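Local coordinates for pirin-like protein (Geobacillus kaustophilus, PDB 2P17) that is of unknown function but belongs to the pirin family of the cupin clan and binds one iron ion per subunit, at residues P38-T51 with D102-V116. Residues are numbered along the deposited sequence; the frame is centred on the assembly and turned at random.
Sequences PFLLLMEDIFERGT and DPASGSTVHSLQLWV
Strands 39-47 and 109-116 run antiparallel, with axes 4.6 Å apart at closest approach, and pair by backbone hydrogen bonds from Phe47 with Val109 through Asp45 with Ser111 to Met43 with Gln113. They form part of the cupin barrel of the pirin N-terminal region. Near Leu40 and Leu41 the pattern slips: Leu40 N bonds to Trp115 O, Trp115 N bonds to Leu41 O, and the buried Leu41 N has no partner.

Leu41 CD2 sits over the six-membered ring of Trp115, 3.6 Å from its centroid. A chi1 of 65° holds Leu41 CG between its backbone N and carbonyl carbon and brings both methyls to the indole. The Trp115 ring also meets that of His57, an iron ligand, so it is probably second shell to the metal. With an alanine in place of Trp115, Leu41 CD2 would probably lose the aromatic face it packs on, and a gap would be likely to open beside the iron ligand His57. Gln113, on the same sheet face, bonds through OE1 to Thr64.

On the other face, Phe39, Leu42, Leu112 and Leu114 pack against strands 189-196 and 235-242 of the C-terminal cupin domain. Farther along, His110 NE2 donates to Glu44 OE2 at 2.6 Å, on the anti side of the carboxylate. Ile46 CD1 lies over one face of the His110 ring.

Val109 CB lies over one face of the Phe47 ring, toward its rim, in a CH-pi contact, and Ser111 OG meets its edge 3.3 Å from CE2. At the loop end, Arg49 NH1 donates to Pro103 O in the guanidinium plane and also pairs with Glu72. Asp102 OD2 lies over the guanidinium face, a long salt bridge. Asp102 OD1 takes Gly50 N on its syn lone pair, 2.8 Å away and almost straight at 177°.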
loop_
_atom_site.group_PDB
_atom_site.type_symbol
_atom_site.label_atom_id
_atom_site.label_comp_id
_atom_site.label_asym_id
_atom_site.label_seq_id
_atom_site.Cartn_x
_atom_site.Cartn_y
_atom_site.Cartn_z
ATOM N N PRO A 38 -8.800 7.264 -3.358
ATOM C CA PRO A 38 -8.693 7.879 -2.035
ATOM C C PRO A 38 -7.281 8.062 -1.480
ATOM O O PRO A 38 -7.128 8.457 -0.318
ATOM C CB PRO A 38 -9.443 6.875 -1.145
ATOM C CG PRO A 38 -9.094 5.514 -1.776
ATOM C CD PRO A 38 -8.991 5.799 -3.269
ATOM N N PHE A 39 -6.256 7.759 -2.273
ATOM C CA PHE A 39 -4.876 7.864 -1.782
ATOM C C PHE A 39 -4.337 9.272 -1.960
ATOM O O PHE A 39 -4.690 9.954 -2.923
ATOM C CB PHE A 39 -3.998 6.817 -2.466
ATOM C CG PHE A 39 -4.575 5.444 -2.376
ATOM C CD1 PHE A 39 -4.748 4.841 -1.139
ATOM C CD2 PHE A 39 -5.012 4.776 -3.505
ATOM C CE1 PHE A 39 -5.318 3.569 -1.022
ATOM C CE2 PHE A 39 -5.569 3.505 -3.394
ATOM C CZ PHE A 39 -5.720 2.904 -2.149
ATOM N N LEU A 40 -3.516 9.714 -1.012
ATOM C CA LEU A 40 -2.998 11.082 -1.046
ATOM C C LEU A 40 -1.529 11.132 -1.404
ATOM O O LEU A 40 -1.060 12.112 -1.984
ATOM C CB LEU A 40 -3.255 11.785 0.289
ATOM C CG LEU A 40 -4.718 12.013 0.635
ATOM C CD1 LEU A 40 -4.845 12.369 2.104
ATOM C CD2 LEU A 40 -5.364 13.083 -0.260
ATOM N N LEU A 41 -0.807 10.074 -1.050
ATOM C CA LEU A 41 0.602 9.952 -1.395
ATOM C C LEU A 41 1.107 8.566 -1.023
ATOM O O LEU A 41 0.484 7.851 -0.234
ATOM C CB LEU A 41 1.461 11.052 -0.751
ATOM C CG LEU A 41 1.618 11.117 0.762
ATOM C CD1 LEU A 41 2.675 10.138 1.272
ATOM C CD2 LEU A 41 2.003 12.545 1.184
ATOM N N LEU A 42 2.224 8.185 -1.628
ATOM C CA LEU A 42 2.919 6.963 -1.246
ATOM C C LEU A 42 4.401 7.264 -1.358
ATOM O O LEU A 42 4.875 7.630 -2.435
ATOM C CB LEU A 42 2.550 5.793 -2.163
ATOM C CG LEU A 42 3.299 4.480 -1.881
ATOM C CD1 LEU A 42 3.077 3.950 -0.460
ATOM C CD2 LEU A 42 2.885 3.429 -2.898
HETATM N N MSE A 43 5.100 7.125 -0.239
HETATM C CA MSE A 43 6.515 7.464 -0.148
HETATM C C MSE A 43 7.334 6.238 0.226
HETATM O O MSE A 43 6.943 5.474 1.116
HETATM C CB MSE A 43 6.696 8.538 0.916
HETATM C CG MSE A 43 8.105 9.026 1.080
HETATM SE SE MSE A 43 8.085 10.671 2.075
HETATM C CE MSE A 43 7.000 11.728 0.857
ATOM N N GLU A 44 8.467 6.065 -0.454
ATOM C CA GLU A 44 9.440 5.038 -0.122
ATOM C C GLU A 44 10.548 5.684 0.686
ATOM O O GLU A 44 11.061 6.733 0.304
ATOM C CB GLU A 44 10.018 4.407 -1.389
ATOM C CG GLU A 44 11.092 3.354 -1.118
ATOM C CD GLU A 44 11.901 2.980 -2.354
ATOM O OE1 GLU A 44 12.109 3.836 -3.248
ATOM O OE2 GLU A 44 12.348 1.819 -2.419
ATOM N N ASP A 45 10.902 5.061 1.808
ATOM C CA ASP A 45 11.958 5.591 2.675
ATOM C C ASP A 45 12.950 4.510 3.044
ATOM O O ASP A 45 12.572 3.367 3.305
ATOM C CB ASP A 45 11.365 6.185 3.950
ATOM C CG ASP A 45 10.556 7.434 3.682
ATOM O OD1 ASP A 45 11.165 8.507 3.492
ATOM O OD2 ASP A 45 9.313 7.341 3.671
ATOM N N ILE A 46 14.228 4.880 3.042
ATOM C CA ILE A 46 15.272 4.052 3.615
ATOM C C ILE A 46 15.922 4.919 4.678
ATOM O O ILE A 46 16.483 5.974 4.356
ATOM C CB ILE A 46 16.310 3.626 2.552
ATOM C CG1 ILE A 46 15.629 2.836 1.427
ATOM C CG2 ILE A 46 17.451 2.834 3.212
ATOM C CD1 ILE A 46 16.527 2.521 0.262
ATOM N N PHE A 47 15.844 4.508 5.940
ATOM C CA PHE A 47 16.233 5.407 7.022
ATOM C C PHE A 47 16.799 4.715 8.251
ATOM O O PHE A 47 16.533 3.534 8.489
ATOM C CB PHE A 47 15.106 6.399 7.376
ATOM C CG PHE A 47 13.822 5.757 7.850
ATOM C CD1 PHE A 47 13.402 5.912 9.164
ATOM C CD2 PHE A 47 13.014 5.033 6.970
ATOM C CE1 PHE A 47 12.213 5.354 9.601
ATOM C CE2 PHE A 47 11.815 4.459 7.397
ATOM C CZ PHE A 47 11.413 4.618 8.726
ATOM N N GLU A 48 17.598 5.465 9.007
ATOM C CA GLU A 48 18.201 4.975 10.238
ATOM C C GLU A 48 17.594 5.660 11.457
ATOM O O GLU A 48 16.836 6.628 11.329
ATOM C CB GLU A 48 19.723 5.179 10.196
ATOM C CG GLU A 48 20.409 4.376 9.080
ATOM C CD GLU A 48 21.875 4.724 8.868
ATOM O OE1 GLU A 48 22.633 4.846 9.863
ATOM O OE2 GLU A 48 22.276 4.854 7.692
ATOM N N ARG A 49 17.921 5.141 12.637
ATOM C CA ARG A 49 17.448 5.687 13.906
ATOM C C ARG A 49 17.778 7.174 14.006
ATOM O O ARG A 49 18.901 7.600 13.705
ATOM C CB ARG A 49 18.074 4.928 15.080
ATOM C CG ARG A 49 17.426 5.199 16.427
ATOM C CD ARG A 49 17.842 4.145 17.439
ATOM N NE ARG A 49 17.236 4.334 18.759
ATOM C CZ ARG A 49 16.028 3.901 19.113
ATOM N NH1 ARG A 49 15.248 3.246 18.253
ATOM N NH2 ARG A 49 15.594 4.123 20.348
ATOM N N GLY A 50 16.773 7.950 14.405
ATOM C CA GLY A 50 16.920 9.393 14.603
ATOM C C GLY A 50 16.491 10.259 13.433
ATOM O O GLY A 50 16.538 11.490 13.514
ATOM N N THR A 51 16.073 9.621 12.337
ATOM C CA THR A 51 15.688 10.344 11.124
ATOM C C THR A 51 14.498 11.282 11.350
ATOM O O THR A 51 14.566 12.474 11.023
ATOM C CB THR A 51 15.362 9.374 9.964
ATOM O OG1 THR A 51 16.545 8.653 9.597
ATOM C CG2 THR A 51 14.857 10.139 8.753
ATOM N N ASP A 102 10.625 4.998 14.044
ATOM C CA ASP A 102 12.060 5.050 14.312
ATOM C C ASP A 102 12.666 3.645 14.212
ATOM O O ASP A 102 12.203 2.732 14.883
ATOM C CB ASP A 102 12.299 5.632 15.711
ATOM C CG ASP A 102 13.655 6.318 15.843
ATOM O OD1 ASP A 102 14.248 6.700 14.814
ATOM O OD2 ASP A 102 14.118 6.503 16.993
ATOM N N PRO A 103 13.688 3.457 13.354
ATOM C CA PRO A 103 14.328 2.137 13.351
ATOM C C PRO A 103 14.929 1.754 14.699
ATOM O O PRO A 103 15.390 2.617 15.460
ATOM C CB PRO A 103 15.433 2.283 12.296
ATOM C CG PRO A 103 14.916 3.386 11.394
ATOM C CD PRO A 103 14.283 4.351 12.348
ATOM N N ALA A 104 14.934 0.454 14.973
ATOM C CA ALA A 104 15.663 -0.086 16.123
ATOM C C ALA A 104 17.154 0.246 15.986
ATOM O O ALA A 104 17.658 0.406 14.874
ATOM C CB ALA A 104 15.466 -1.589 16.212
ATOM N N SER A 105 17.852 0.367 17.118
ATOM C CA SER A 105 19.294 0.635 17.112
ATOM C C SER A 105 20.031 -0.327 16.179
ATOM O O SER A 105 19.817 -1.536 16.231
ATOM C CB SER A 105 19.864 0.542 18.530
ATOM O OG SER A 105 21.211 0.981 18.573
ATOM N N GLY A 106 20.862 0.227 15.299
ATOM C CA GLY A 106 21.630 -0.569 14.339
ATOM C C GLY A 106 20.861 -1.096 13.137
ATOM O O GLY A 106 21.442 -1.745 12.266
ATOM N N SER A 107 19.558 -0.821 13.073
ATOM C CA SER A 107 18.749 -1.287 11.949
ATOM C C SER A 107 18.487 -0.177 10.939
ATOM O O SER A 107 18.286 0.980 11.313
ATOM C CB SER A 107 17.423 -1.852 12.459
ATOM O OG SER A 107 16.667 -2.428 11.404
ATOM N N THR A 108 18.518 -0.538 9.663
ATOM C CA THR A 108 18.070 0.348 8.595
ATOM C C THR A 108 16.701 -0.140 8.131
ATOM O O THR A 108 16.550 -1.299 7.755
ATOM C CB THR A 108 19.042 0.340 7.409
ATOM O OG1 THR A 108 20.317 0.840 7.836
ATOM C CG2 THR A 108 18.527 1.221 6.274
ATOM N N VAL A 109 15.704 0.739 8.184
ATOM C CA VAL A 109 14.356 0.396 7.735
ATOM C C VAL A 109 14.135 0.846 6.305
ATOM O O VAL A 109 14.429 1.984 5.958
ATOM C CB VAL A 109 13.281 0.999 8.670
ATOM C CG1 VAL A 109 11.866 0.851 8.089
ATOM C CG2 VAL A 109 13.333 0.320 10.022
ATOM N N HIS A 110 13.635 -0.069 5.473
ATOM C CA HIS A 110 13.147 0.260 4.143
ATOM C C HIS A 110 11.638 0.076 4.199
ATOM O O HIS A 110 11.175 -1.029 4.475
ATOM C CB HIS A 110 13.785 -0.702 3.130
ATOM C CG HIS A 110 13.499 -0.384 1.696
ATOM N ND1 HIS A 110 13.862 -1.230 0.672
ATOM C CD2 HIS A 110 12.886 0.671 1.110
ATOM C CE1 HIS A 110 13.496 -0.704 -0.485
ATOM N NE2 HIS A 110 12.899 0.451 -0.247
ATOM N N SER A 111 10.883 1.155 3.966
ATOM C CA SER A 111 9.422 1.108 4.121
ATOM C C SER A 111 8.676 1.834 3.014
ATOM O O SER A 111 9.245 2.642 2.274
ATOM C CB SER A 111 9.007 1.699 5.476
ATOM O OG SER A 111 9.403 3.055 5.586
ATOM N N LEU A 112 7.391 1.516 2.908
ATOM C CA LEU A 112 6.472 2.241 2.032
ATOM C C LEU A 112 5.381 2.834 2.898
ATOM O O LEU A 112 4.731 2.096 3.637
ATOM C CB LEU A 112 5.857 1.302 1.001
ATOM C CG LEU A 112 6.835 0.857 -0.079
ATOM C CD1 LEU A 112 6.344 -0.400 -0.754
ATOM C CD2 LEU A 112 7.047 1.988 -1.098
ATOM N N GLN A 113 5.190 4.153 2.819
ATOM C CA GLN A 113 4.222 4.868 3.644
ATOM C C GLN A 113 3.117 5.460 2.777
ATOM O O GLN A 113 3.371 6.378 2.002
ATOM C CB GLN A 113 4.925 5.985 4.421
ATOM C CG GLN A 113 4.026 6.757 5.360
ATOM C CD GLN A 113 3.864 6.064 6.693
ATOM O OE1 GLN A 113 3.957 4.841 6.790
ATOM N NE2 GLN A 113 3.623 6.841 7.733
ATOM N N LEU A 114 1.905 4.932 2.932
ATOM C CA LEU A 114 0.736 5.363 2.167
ATOM C C LEU A 114 -0.145 6.269 3.018
ATOM O O LEU A 114 -0.321 6.012 4.208
ATOM C CB LEU A 114 -0.061 4.117 1.765
ATOM C CG LEU A 114 -1.358 4.316 1.001
ATOM C CD1 LEU A 114 -1.055 4.554 -0.480
ATOM C CD2 LEU A 114 -2.266 3.102 1.181
ATOM N N TRP A 115 -0.665 7.338 2.419
ATOM C CA TRP A 115 -1.703 8.140 3.074
ATOM C C TRP A 115 -3.022 7.903 2.396
ATOM O O TRP A 115 -3.121 7.915 1.162
ATOM C CB TRP A 115 -1.390 9.629 2.984
ATOM C CG TRP A 115 -0.254 10.105 3.834
ATOM C CD1 TRP A 115 0.665 9.340 4.499
ATOM C CD2 TRP A 115 0.100 11.470 4.076
ATOM N NE1 TRP A 115 1.564 10.152 5.161
ATOM C CE2 TRP A 115 1.239 11.463 4.914
ATOM C CE3 TRP A 115 -0.447 12.700 3.678
ATOM C CZ2 TRP A 115 1.850 12.649 5.359
ATOM C CZ3 TRP A 115 0.168 13.881 4.116
ATOM C CH2 TRP A 115 1.300 13.838 4.950
ATOM N N VAL A 116 -4.044 7.691 3.220
ATOM C CA VAL A 116 -5.406 7.492 2.723
ATOM C C VAL A 116 -6.262 8.632 3.251
ATOM O O VAL A 116 -6.209 8.955 4.438
ATOM C CB VAL A 116 -5.989 6.158 3.211
ATOM C CG1 VAL A 116 -7.333 5.878 2.531
ATOM C CG2 VAL A 116 -5.026 4.998 2.969
HETATM O O HOH W 1 8.178 5.041 3.946
HETATM O O HOH W 2 19.569 2.803 12.813
#